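Local coordinates for Low molecular weight heat shock protein (PDB 3GLA) that probably acts as a small heat-shock protein, an alpha-crystallin-type chaperone that holds unfolding proteins and keeps them from aggregating under stress, at residues 3-8 and 20-25; 40-45 and 65-70. All blocks are in the same frame, centred on the assembly; numbering follows the deposited sequence. Where two conformers were deposited one is given.

Interaction 1 of 2, residues 3-8 and 20-25; sequences WVPRVD and ADLPGI. With PO4 (phosphate ion), chain D.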
loop_
_atom_site.group_PDB
_atom_site.type_symbol
_atom_site.label_atom_id
_atom_site.label_comp_id
_atom_site.label_asym_id
_atom_site.label_seq_id
_atom_site.Cartn_x
_atom_site.Cartn_y
_atom_site.Cartn_z
ATOM N N TRP B 3 -5.032 -9.108 -7.468
ATOM C CA TRP B 3 -4.260 -8.199 -6.774
ATOM C C TRP B 3 -3.129 -9.198 -6.311
ATOM O O TRP B 3 -3.403 -10.273 -5.728
ATOM C CB TRP B 3 -5.005 -7.649 -5.597
ATOM C CG TRP B 3 -4.266 -6.750 -4.669
ATOM C CD1 TRP B 3 -3.100 -5.954 -4.928
ATOM C CD2 TRP B 3 -4.689 -6.426 -3.383
ATOM N NE1 TRP B 3 -2.812 -5.244 -3.812
ATOM C CE2 TRP B 3 -3.764 -5.436 -2.872
ATOM C CE3 TRP B 3 -5.727 -6.816 -2.619
ATOM C CZ2 TRP B 3 -3.836 -4.937 -1.665
ATOM C CZ3 TRP B 3 -5.804 -6.272 -1.329
ATOM C CH2 TRP B 3 -4.864 -5.333 -0.878
ATOM N N VAL B 4 -1.887 -8.807 -6.548
ATOM C CA VAL B 4 -0.764 -9.521 -5.981
ATOM C C VAL B 4 -0.008 -8.442 -5.198
ATOM O O VAL B 4 0.817 -7.741 -5.727
ATOM C CB VAL B 4 0.112 -10.047 -7.116
ATOM C CG1 VAL B 4 1.283 -10.771 -6.539
ATOM C CG2 VAL B 4 -0.692 -11.072 -7.962
ATOM N N PRO B 5 -0.271 -8.349 -3.914
ATOM C CA PRO B 5 0.312 -7.313 -3.119
ATOM C C PRO B 5 1.809 -7.577 -3.030
ATOM O O PRO B 5 2.226 -8.660 -2.778
ATOM C CB PRO B 5 -0.310 -7.474 -1.724
ATOM C CG PRO B 5 -1.287 -8.515 -1.884
ATOM C CD PRO B 5 -1.308 -9.109 -3.210
ATOM N N ARG B 6 2.578 -6.535 -3.192
ATOM C CA ARG B 6 4.036 -6.695 -3.179
ATOM C C ARG B 6 4.603 -6.857 -1.821
ATOM O O ARG B 6 4.098 -6.276 -0.868
ATOM C CB ARG B 6 4.654 -5.436 -3.803
ATOM C CG ARG B 6 4.348 -5.497 -5.364
ATOM C CD ARG B 6 4.733 -4.126 -5.945
ATOM N NE ARG B 6 4.581 -4.327 -7.370
ATOM C CZ ARG B 6 5.518 -4.720 -8.191
ATOM N NH1 ARG B 6 6.738 -4.937 -7.862
ATOM N NH2 ARG B 6 5.119 -4.883 -9.471
ATOM N N VAL B 7 5.613 -7.692 -1.703
ATOM C CA VAL B 7 6.171 -8.064 -0.389
ATOM C C VAL B 7 7.689 -7.987 -0.504
ATOM O O VAL B 7 8.293 -8.266 -1.589
ATOM C CB VAL B 7 5.808 -9.499 -0.196
ATOM C CG1 VAL B 7 6.607 -10.129 0.845
ATOM C CG2 VAL B 7 4.276 -9.552 0.101
ATOM N N ASP B 8 8.267 -7.521 0.522
ATOM C CA ASP B 8 9.734 -7.732 0.632
ATOM C C ASP B 8 9.954 -8.697 1.755
ATOM O O ASP B 8 9.179 -8.722 2.754
ATOM C CB ASP B 8 10.405 -6.441 1.064
ATOM C CG ASP B 8 10.263 -5.338 0.054
ATOM O OD1 ASP B 8 9.954 -5.602 -1.082
ATOM O OD2 ASP B 8 10.441 -4.170 0.520
ATOM N N ALA B 20 4.506 -6.368 3.684
ATOM C CA ALA B 20 3.599 -6.510 2.583
ATOM C C ALA B 20 2.873 -5.202 2.397
ATOM O O ALA B 20 2.351 -4.608 3.338
ATOM C CB ALA B 20 2.600 -7.611 2.918
ATOM N N ASP B 21 2.771 -4.793 1.184
ATOM C CA ASP B 21 2.021 -3.575 0.928
ATOM C C ASP B 21 0.579 -4.023 0.709
ATOM O O ASP B 21 0.171 -4.548 -0.345
ATOM C CB ASP B 21 2.553 -2.996 -0.364
ATOM C CG ASP B 21 3.745 -2.078 -0.116
ATOM O OD1 ASP B 21 4.140 -1.931 1.033
ATOM O OD2 ASP B 21 4.286 -1.631 -1.148
ATOM N N LEU B 22 -0.195 -3.705 1.746
ATOM C CA LEU B 22 -1.625 -4.075 1.737
ATOM C C LEU B 22 -2.434 -2.849 2.021
ATOM O O LEU B 22 -3.197 -2.820 2.979
ATOM C CB LEU B 22 -1.831 -5.186 2.810
ATOM C CG LEU B 22 -1.166 -6.529 2.260
ATOM C CD1 LEU B 22 -1.139 -7.400 3.533
ATOM C CD2 LEU B 22 -1.983 -7.057 1.161
ATOM N N PRO B 23 -2.337 -1.864 1.133
ATOM C CA PRO B 23 -3.089 -0.636 1.449
ATOM C C PRO B 23 -4.589 -0.880 1.372
ATOM O O PRO B 23 -5.095 -1.747 0.707
ATOM C CB PRO B 23 -2.660 0.293 0.335
ATOM C CG PRO B 23 -2.330 -0.592 -0.921
ATOM C CD PRO B 23 -1.602 -1.769 -0.143
ATOM N N GLY B 24 -5.258 -0.239 2.324
ATOM C CA GLY B 24 -6.716 -0.219 2.205
ATOM C C GLY B 24 -7.365 -1.380 2.949
ATOM O O GLY B 24 -8.563 -1.656 2.694
ATOM N N ILE B 25 -6.583 -2.067 3.781
ATOM C CA ILE B 25 -7.081 -3.186 4.591
ATOM C C ILE B 25 -6.683 -2.942 5.952
ATOM O O ILE B 25 -5.566 -2.688 6.295
ATOM C CB ILE B 25 -6.452 -4.528 4.152
ATOM C CG1 ILE B 25 -6.773 -4.764 2.761
ATOM C CG2 ILE B 25 -7.237 -5.651 4.938
ATOM C CD1 ILE B 25 -6.201 -6.151 2.233
HETATM P P PO4 D . 1.296 -3.684 -9.210
HETATM O O1 PO4 D . 0.293 -4.406 -9.949
HETATM O O2 PO4 D . 0.590 -2.473 -8.424
HETATM O O3 PO4 D . 1.890 -4.539 -8.093
HETATM O O4 PO4 D . 2.376 -3.002 -9.911
HETATM O O HOH W 1 -0.375 -3.835 -2.801
#
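W3 reaches from the loop before strand 7-11 to L22, P23 and I25 at the open end of the hairpin of strands 7-11 and 15-21, part of the beta sandwich of the alpha-crystallin domain. From CB, CG stands anti to the backbone N (chi1 174°), on the side of residues 20-25. The pyrrole edge of the indole carries NE1, which donates to a water 3.0 Å away; that water donates to D21 O, linking the buried indole's N-H to a backbone carbonyl. Further out, CZ2 lies near CD of P23 and CD2 of L22, while at the tip CH2 meets CD1 of I25 at 3.5 Å, tip to tip, the methyl near the indole plane. A large flat ring suits this place, rim and face both used: CG of P5 lies over one face, toward its rim. P5, rigid and apolar, presses CB tightly against CD2 of L22 (3.4 Å). Past it the strands pair: D21 N donates to R6 O (2.9 Å, 176°), and V7 CG2 packs on A20 CB in a non-hydrogen-bonded pair, the small apolar alanine suiting a buried place beside I41 of the other sheet. The carboxylate of D21 forms a salt bridge with R45 of the second subunit. R6 instead leads away to a phosphate ion, probably from the crystallisation liquor, that it shares with R6 of the second subunit: NE donates to O3 at 2.8 Å.

Interaction 2 of 2, residues 40-45 and 65-70; sequences SIRGER and SFHRRF
I41 and R68 form a hydrogen-bonded pair in the antiparallel ladder between strands 38-45 and 64-71: I41 N donates to R68 O (2.8 Å) and R68 N to I41 O. G43 and F66 form the next such pair, again with two backbone bonds. In the aromatic packing, CG of F66 stands between the backbone N and the carbonyl carbon (chi1 62°), on the side of strand 38-45, and the ring lies over that strand's backbone. G43, having no side chain, lets the ring lie flat there, with N 3.4 Å above the ring centre. I41 crosses F66 at about a right angle, CG1 lying 4.0 Å from CE1, and its branched apolar chain suits a buried strand position.

Polar and charged groups occupy the face bearing S40, R42, E44, S65, H67 and R69. The flat H67 ring suits its place between two long arginine chains, R42 on one face and R69 on the other; CZ of R42 is 3.4 Å from CD2 of H67, the two planes 34° apart, and CB of R42 makes a CH-pi contact. In the conformer described, S65 OG donates to E44 OE2 (2.6 Å), arriving from above the carboxylate plane.

The face of I41 and F66 turns toward the other sheet of the sandwich, I41 touching V7 of strand 7-11 and A20 of strand 15-21. Strand 31-35 lies on the far side of strand 38-45, and R68 reaches E60 of the second subunit.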
loop_
_atom_site.group_PDB
_atom_site.type_symbol
_atom_site.label_atom_id
_atom_site.label_comp_id
_atom_site.label_asym_id
_atom_site.label_seq_id
_atom_site.Cartn_x
_atom_site.Cartn_y
_atom_site.Cartn_z
ATOM N N SER B 40 1.817 -17.625 4.590
ATOM C CA SER B 40 0.692 -17.278 3.677
ATOM C C SER B 40 0.119 -15.953 4.194
ATOM O O SER B 40 -0.021 -15.698 5.402
ATOM C CB SER B 40 -0.398 -18.377 3.895
ATOM O OG SER B 40 -1.622 -17.956 3.404
ATOM N N ILE B 41 -0.189 -15.071 3.267
ATOM C CA ILE B 41 -0.989 -13.937 3.595
ATOM C C ILE B 41 -2.191 -13.969 2.719
ATOM O O ILE B 41 -2.083 -14.238 1.534
ATOM C CB ILE B 41 -0.255 -12.567 3.427
ATOM C CG1 ILE B 41 0.300 -12.419 1.984
ATOM C CG2 ILE B 41 0.852 -12.491 4.452
ATOM C CD1 ILE B 41 0.845 -10.974 1.687
ATOM N N ARG B 42 -3.352 -13.647 3.280
ATOM C CA ARG B 42 -4.508 -13.733 2.459
ATOM C C ARG B 42 -5.499 -12.738 2.976
ATOM O O ARG B 42 -5.438 -12.336 4.147
ATOM C CB ARG B 42 -5.103 -15.128 2.402
ATOM C CG ARG B 42 -5.704 -15.417 3.536
ATOM C CD ARG B 42 -6.097 -16.937 3.440
ATOM N NE ARG B 42 -6.745 -17.324 2.230
ATOM C CZ ARG B 42 -6.730 -18.582 1.785
ATOM N NH1 ARG B 42 -6.085 -19.555 2.485
ATOM N NH2 ARG B 42 -7.349 -18.869 0.639
ATOM N N GLY B 43 -6.363 -12.307 2.074
ATOM C CA GLY B 43 -7.366 -11.334 2.545
ATOM C C GLY B 43 -8.022 -10.790 1.267
ATOM O O GLY B 43 -7.947 -11.401 0.153
ATOM N N GLU B 44 -8.683 -9.653 1.478
ATOM C CA GLU B 44 -9.552 -9.153 0.365
ATOM C C GLU B 44 -9.594 -7.684 0.594
ATOM O O GLU B 44 -9.627 -7.171 1.685
ATOM C CB GLU B 44 -10.957 -9.736 0.351
ATOM C CG GLU B 44 -11.852 -9.354 -0.867
ATOM C CD GLU B 44 -12.689 -10.487 -1.576
ATOM O OE1 GLU B 44 -13.415 -10.095 -2.528
ATOM O OE2 GLU B 44 -12.626 -11.710 -1.240
ATOM N N ARG B 45 -9.515 -6.952 -0.498
ATOM C CA ARG B 45 -9.635 -5.615 -0.351
ATOM C C ARG B 45 -10.822 -5.217 -1.170
ATOM O O ARG B 45 -10.942 -5.702 -2.268
ATOM C CB ARG B 45 -8.296 -5.120 -1.117
ATOM C CG ARG B 45 -8.348 -3.736 -1.413
ATOM C CD ARG B 45 -7.010 -3.297 -2.170
ATOM N NE ARG B 45 -6.906 -2.022 -2.127
ATOM C CZ ARG B 45 -5.940 -1.231 -2.490
ATOM N NH1 ARG B 45 -5.437 -1.262 -3.711
ATOM N NH2 ARG B 45 -5.973 -0.151 -1.864
ATOM N N SER B 65 -9.540 -10.416 -3.917
ATOM C CA SER B 65 -8.875 -11.296 -2.953
ATOM C C SER B 65 -7.373 -11.372 -3.306
ATOM O O SER B 65 -6.941 -11.209 -4.452
ATOM C CB SER B 65 -9.426 -12.750 -3.048
ATOM O OG SER B 65 -10.781 -12.645 -2.873
ATOM N N PHE B 66 -6.600 -11.634 -2.284
ATOM C CA PHE B 66 -5.222 -11.943 -2.595
ATOM C C PHE B 66 -4.828 -13.115 -1.673
ATOM O O PHE B 66 -5.462 -13.362 -0.666
ATOM C CB PHE B 66 -4.259 -10.756 -2.251
ATOM C CG PHE B 66 -4.243 -10.397 -0.832
ATOM C CD1 PHE B 66 -3.251 -10.969 0.011
ATOM C CD2 PHE B 66 -5.181 -9.493 -0.315
ATOM C CE1 PHE B 66 -3.171 -10.616 1.349
ATOM C CE2 PHE B 66 -5.136 -9.146 1.083
ATOM C CZ PHE B 66 -4.093 -9.740 1.896
ATOM N N HIS B 67 -3.815 -13.835 -2.117
ATOM C CA HIS B 67 -3.263 -14.883 -1.294
ATOM C C HIS B 67 -1.923 -15.180 -1.851
ATOM O O HIS B 67 -1.769 -15.513 -3.020
ATOM C CB HIS B 67 -4.178 -16.042 -1.507
ATOM C CG HIS B 67 -3.832 -17.227 -0.722
ATOM N ND1 HIS B 67 -2.847 -17.270 0.243
ATOM C CD2 HIS B 67 -4.447 -18.437 -0.682
ATOM C CE1 HIS B 67 -2.822 -18.486 0.798
ATOM N NE2 HIS B 67 -3.782 -19.191 0.265
ATOM N N ARG B 68 -0.938 -14.933 -1.058
ATOM C CA ARG B 68 0.400 -15.197 -1.513
ATOM C C ARG B 68 0.962 -16.117 -0.398
ATOM O O ARG B 68 0.621 -16.040 0.776
ATOM C CB ARG B 68 1.236 -13.949 -1.529
ATOM C CG ARG B 68 0.574 -13.003 -2.607
ATOM C CD ARG B 68 1.578 -11.921 -3.046
ATOM N NE ARG B 68 2.656 -12.469 -3.816
ATOM C CZ ARG B 68 3.807 -11.793 -3.974
ATOM N NH1 ARG B 68 4.047 -10.634 -3.334
ATOM N NH2 ARG B 68 4.746 -12.340 -4.693
ATOM N N ARG B 69 1.876 -16.914 -0.903
ATOM C CA ARG B 69 2.599 -17.914 -0.063
ATOM C C ARG B 69 4.019 -17.726 -0.266
ATOM O O ARG B 69 4.545 -17.504 -1.398
ATOM C CB ARG B 69 2.176 -19.315 -0.546
ATOM C CG ARG B 69 0.732 -19.638 -0.258
ATOM C CD ARG B 69 0.212 -21.077 -0.929
ATOM N NE ARG B 69 -0.530 -20.651 -2.064
ATOM C CZ ARG B 69 -1.819 -20.649 -2.290
ATOM N NH1 ARG B 69 -2.720 -21.315 -1.573
ATOM N NH2 ARG B 69 -2.180 -20.042 -3.376
ATOM N N PHE B 70 4.764 -17.841 0.826
ATOM C CA PHE B 70 6.182 -17.667 0.765
ATOM C C PHE B 70 6.829 -18.816 1.555
ATOM O O PHE B 70 6.823 -18.803 2.776
ATOM C CB PHE B 70 6.670 -16.387 1.314
ATOM C CG PHE B 70 5.991 -15.199 0.638
ATOM C CD1 PHE B 70 4.765 -14.737 1.125
ATOM C CD2 PHE B 70 6.432 -14.774 -0.595
ATOM C CE1 PHE B 70 4.094 -13.691 0.500
ATOM C CE2 PHE B 70 5.736 -13.721 -1.275
ATOM C CZ PHE B 70 4.570 -13.191 -0.692
#

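The two contacts belong to opposite sheets of one sandwich and meet in its interior. Interaction 1 is buried and mostly apolar, with a single direct hydrogen bond between its segments; interaction 2 is a regular ladder with one face in the core and the other bearing charged and polar groups toward the surface. They join where I25 CD1 packs against F66 CE2 at 3.4 Å, and where P5 O accepts a probable hydrogen bond from R68 NH1 (2.7 Å). W3 from 3-8 also makes a cation-pi contact with R45 and an edge-to-face contact with F66. Both contacts touch the second subunit, interaction 1 through R6 and D8 among others, interaction 2 through R68.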